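PDB 1E9R: conjugal transfer protein TRWB from Escherichia coli, which serves as the coupling protein of bacterial conjugation, a hexameric, ring-helicase-like probable nucleotide-driven motor thought to link the DNA-processing complex to the secretion channel. Local coordinates for the interface of chains A and B. Numbering follows the deposited sequence. Chains: chain A/B, Conjugal transfer protein TRWB.

The interface of chains A and B. Residues chain A 61-64, 345, 402; chain B 54, 335, 338.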
ATOM      1  N   ALA A  61      20.636 -16.773  -8.740  1.00 37.76           N
ATOM      2  CA  ALA A  61      20.840 -15.689  -9.700  1.00 39.29           C
ATOM      3  C   ALA A  61      21.368 -16.220 -11.031  1.00 39.64           C
ATOM      4  O   ALA A  61      21.660 -17.407 -11.168  1.00 40.16           O
ATOM      5  CB  ALA A  61      21.814 -14.663  -9.134  1.00 38.07           C
ATOM      6  N   THR A  62      21.492 -15.332 -12.012  1.00 39.87           N
ATOM      7  CA  THR A  62      21.981 -15.734 -13.328  1.00 41.54           C
ATOM      8  C   THR A  62      23.413 -16.223 -13.217  1.00 40.27           C
ATOM      9  O   THR A  62      24.211 -15.652 -12.474  1.00 39.19           O
ATOM     10  CB  THR A  62      21.986 -14.558 -14.348  1.00 41.47           C
ATOM     11  OG1 THR A  62      20.769 -13.821 -14.254  1.00 47.57           O
ATOM     12  CG2 THR A  62      22.103 -15.088 -15.762  1.00 39.77           C
ATOM     13  N   GLY A  63      23.731 -17.275 -13.964  1.00 40.38           N
ATOM     14  CA  GLY A  63      25.082 -17.795 -13.968  1.00 42.04           C
ATOM     15  C   GLY A  63      25.469 -18.633 -12.775  1.00 42.59           C
ATOM     16  O   GLY A  63      26.599 -19.107 -12.719  1.00 46.02           O
ATOM     17  N   THR A  64      24.553 -18.835 -11.833  1.00 41.25           N
ATOM     18  CA  THR A  64      24.870 -19.631 -10.653  1.00 41.55           C
ATOM     19  C   THR A  64      24.880 -21.144 -10.901  1.00 40.48           C
ATOM     20  O   THR A  64      25.355 -21.907 -10.059  1.00 42.34           O
ATOM     21  CB  THR A  64      23.924 -19.317  -9.471  1.00 41.45           C
ATOM     22  OG1 THR A  64      22.568 -19.547  -9.859  1.00 41.61           O
ATOM     23  CG2 THR A  64      24.090 -17.872  -9.029  1.00 40.67           C
ATOM     24  N   GLY A 345      22.088 -15.627  -4.394  1.00 43.55           N
ATOM     25  CA  GLY A 345      21.741 -14.434  -5.135  1.00 43.05           C
ATOM     26  C   GLY A 345      23.014 -13.686  -5.484  1.00 42.64           C
ATOM     27  O   GLY A 345      24.135 -14.165  -5.248  1.00 43.76           O
ATOM     28  N   ASP A 402      30.351 -19.676  -7.851  1.00 50.14           N
ATOM     29  CA  ASP A 402      29.353 -20.250  -8.745  1.00 51.66           C
ATOM     30  C   ASP A 402      29.498 -21.758  -8.860  1.00 51.20           C
ATOM     31  O   ASP A 402      30.547 -22.316  -8.567  1.00 51.71           O
ATOM     32  CB  ASP A 402      29.413 -19.578 -10.120  1.00 55.34           C
ATOM     33  CG  ASP A 402      28.703 -18.223 -10.133  1.00 58.97           C
ATOM     34  OD1 ASP A 402      28.972 -17.391  -9.233  1.00 60.22           O
ATOM     35  OD2 ASP A 402      27.876 -17.984 -11.042  1.00 59.29           O
TER
ATOM     36  N   ARG B  54      29.123 -11.431 -16.876  1.00 33.26           N
ATOM     37  CA  ARG B  54      28.135 -11.518 -15.800  1.00 32.99           C
ATOM     38  C   ARG B  54      27.775 -10.100 -15.329  1.00 31.56           C
ATOM     39  O   ARG B  54      27.050  -9.903 -14.357  1.00 32.24           O
ATOM     40  CB  ARG B  54      28.643 -12.401 -14.647  1.00 34.43           C
ATOM     41  CG  ARG B  54      28.554 -13.901 -14.972  1.00 39.95           C
ATOM     42  CD  ARG B  54      28.870 -14.823 -13.769  1.00 47.62           C
ATOM     43  NE  ARG B  54      30.253 -14.713 -13.279  1.00 51.44           N
ATOM     44  CZ  ARG B  54      30.756 -15.415 -12.258  1.00 54.83           C
ATOM     45  NH1 ARG B  54      29.994 -16.285 -11.605  1.00 54.35           N
ATOM     46  NH2 ARG B  54      32.025 -15.249 -11.885  1.00 53.85           N
ATOM     47  N   ALA B 335      19.701  -7.336  -9.695  1.00 24.42           N
ATOM     48  CA  ALA B 335      20.182  -8.669  -9.376  1.00 25.13           C
ATOM     49  C   ALA B 335      20.751  -9.370 -10.606  1.00 25.70           C
ATOM     50  O   ALA B 335      21.333 -10.452 -10.500  1.00 26.59           O
ATOM     51  CB  ALA B 335      19.048  -9.498  -8.774  1.00 22.11           C
ATOM     52  N   ARG B 338      26.139  -9.292 -11.690  1.00 31.15           N
ATOM     53  CA  ARG B 338      26.800 -10.086 -10.663  1.00 30.42           C
ATOM     54  C   ARG B 338      27.987  -9.414  -9.954  1.00 29.39           C
ATOM     55  O   ARG B 338      28.357  -9.819  -8.849  1.00 31.59           O
ATOM     56  CB  ARG B 338      27.221 -11.432 -11.261  1.00 29.98           C
ATOM     57  CG  ARG B 338      26.048 -12.262 -11.769  1.00 32.69           C
ATOM     58  CD  ARG B 338      25.096 -12.588 -10.626  1.00 33.26           C
ATOM     59  NE  ARG B 338      25.819 -13.236  -9.532  1.00 34.31           N
ATOM     60  CZ  ARG B 338      26.315 -14.470  -9.583  1.00 33.91           C
ATOM     61  NH1 ARG B 338      26.164 -15.213 -10.672  1.00 31.29           N
ATOM     62  NH2 ARG B 338      26.987 -14.953  -8.548  1.00 34.28           N
TER
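The guanidinium of B:Arg338 and the carboxylate of A:Asp402 meet edge to edge, their planes only 13° apart, whereas the guanidinium of B:Arg54, turned 73° from that carboxylate, sets NH1 at its edge over the carboxylate's face. In the first pair the grip is end-on and two-pronged. NH1 gives a nearly straight hydrogen bond to OD2, 3.3 Å long, received on the syn lone pair. NH2 reaches OD1 at 3.2 Å, also on the syn side but somewhat out of the carboxylate plane, and this pair is a salt bridge as well. NH1 of B:Arg54 lies above the carboxylate rather than in its plane: it forms a salt bridge with OD2 of A:Asp402 at 2.8 Å, while no N-H is directed at OD1. It crowds the carboxylate carbon too tightly for its exact placement to be trusted. A:Asp402 thus meets two arginines of the neighbouring chain, one at its edge and one over its face, which would probably favour its charged form.

NH1 of B:Arg338 has a further partner, the backbone O of A:Thr62, at 2.7 Å. This bond runs nearly in line with the carbonyl but is bent at the hydrogen (128°). Two bends in the arginine chain, about CB-CG and CG-CD, fold it so that its head reaches both the loop and the aspartate. Beside it, the methyl CG2 of A:Thr64 lies 3.8 Å from NH1, while OG1 of that threonine turns back to hydrogen-bond the O of A:Ala61 at 2.7 Å, bracing the loop internally. With an alanine at B:Arg338, the A:Thr62 carbonyl would probably lose this donor and A:Asp402 its two-pronged, nearly coplanar partner.

A:Ala61 to A:Thr64 belong to the Walker A P-loop (GATGTGKS), so the contact ties one subunit's nucleotide-binding loop to the next subunit of the F1-ATPase-like hexamer. Such a link could couple nucleotide state to subunit packing, though the structure alone does not show this.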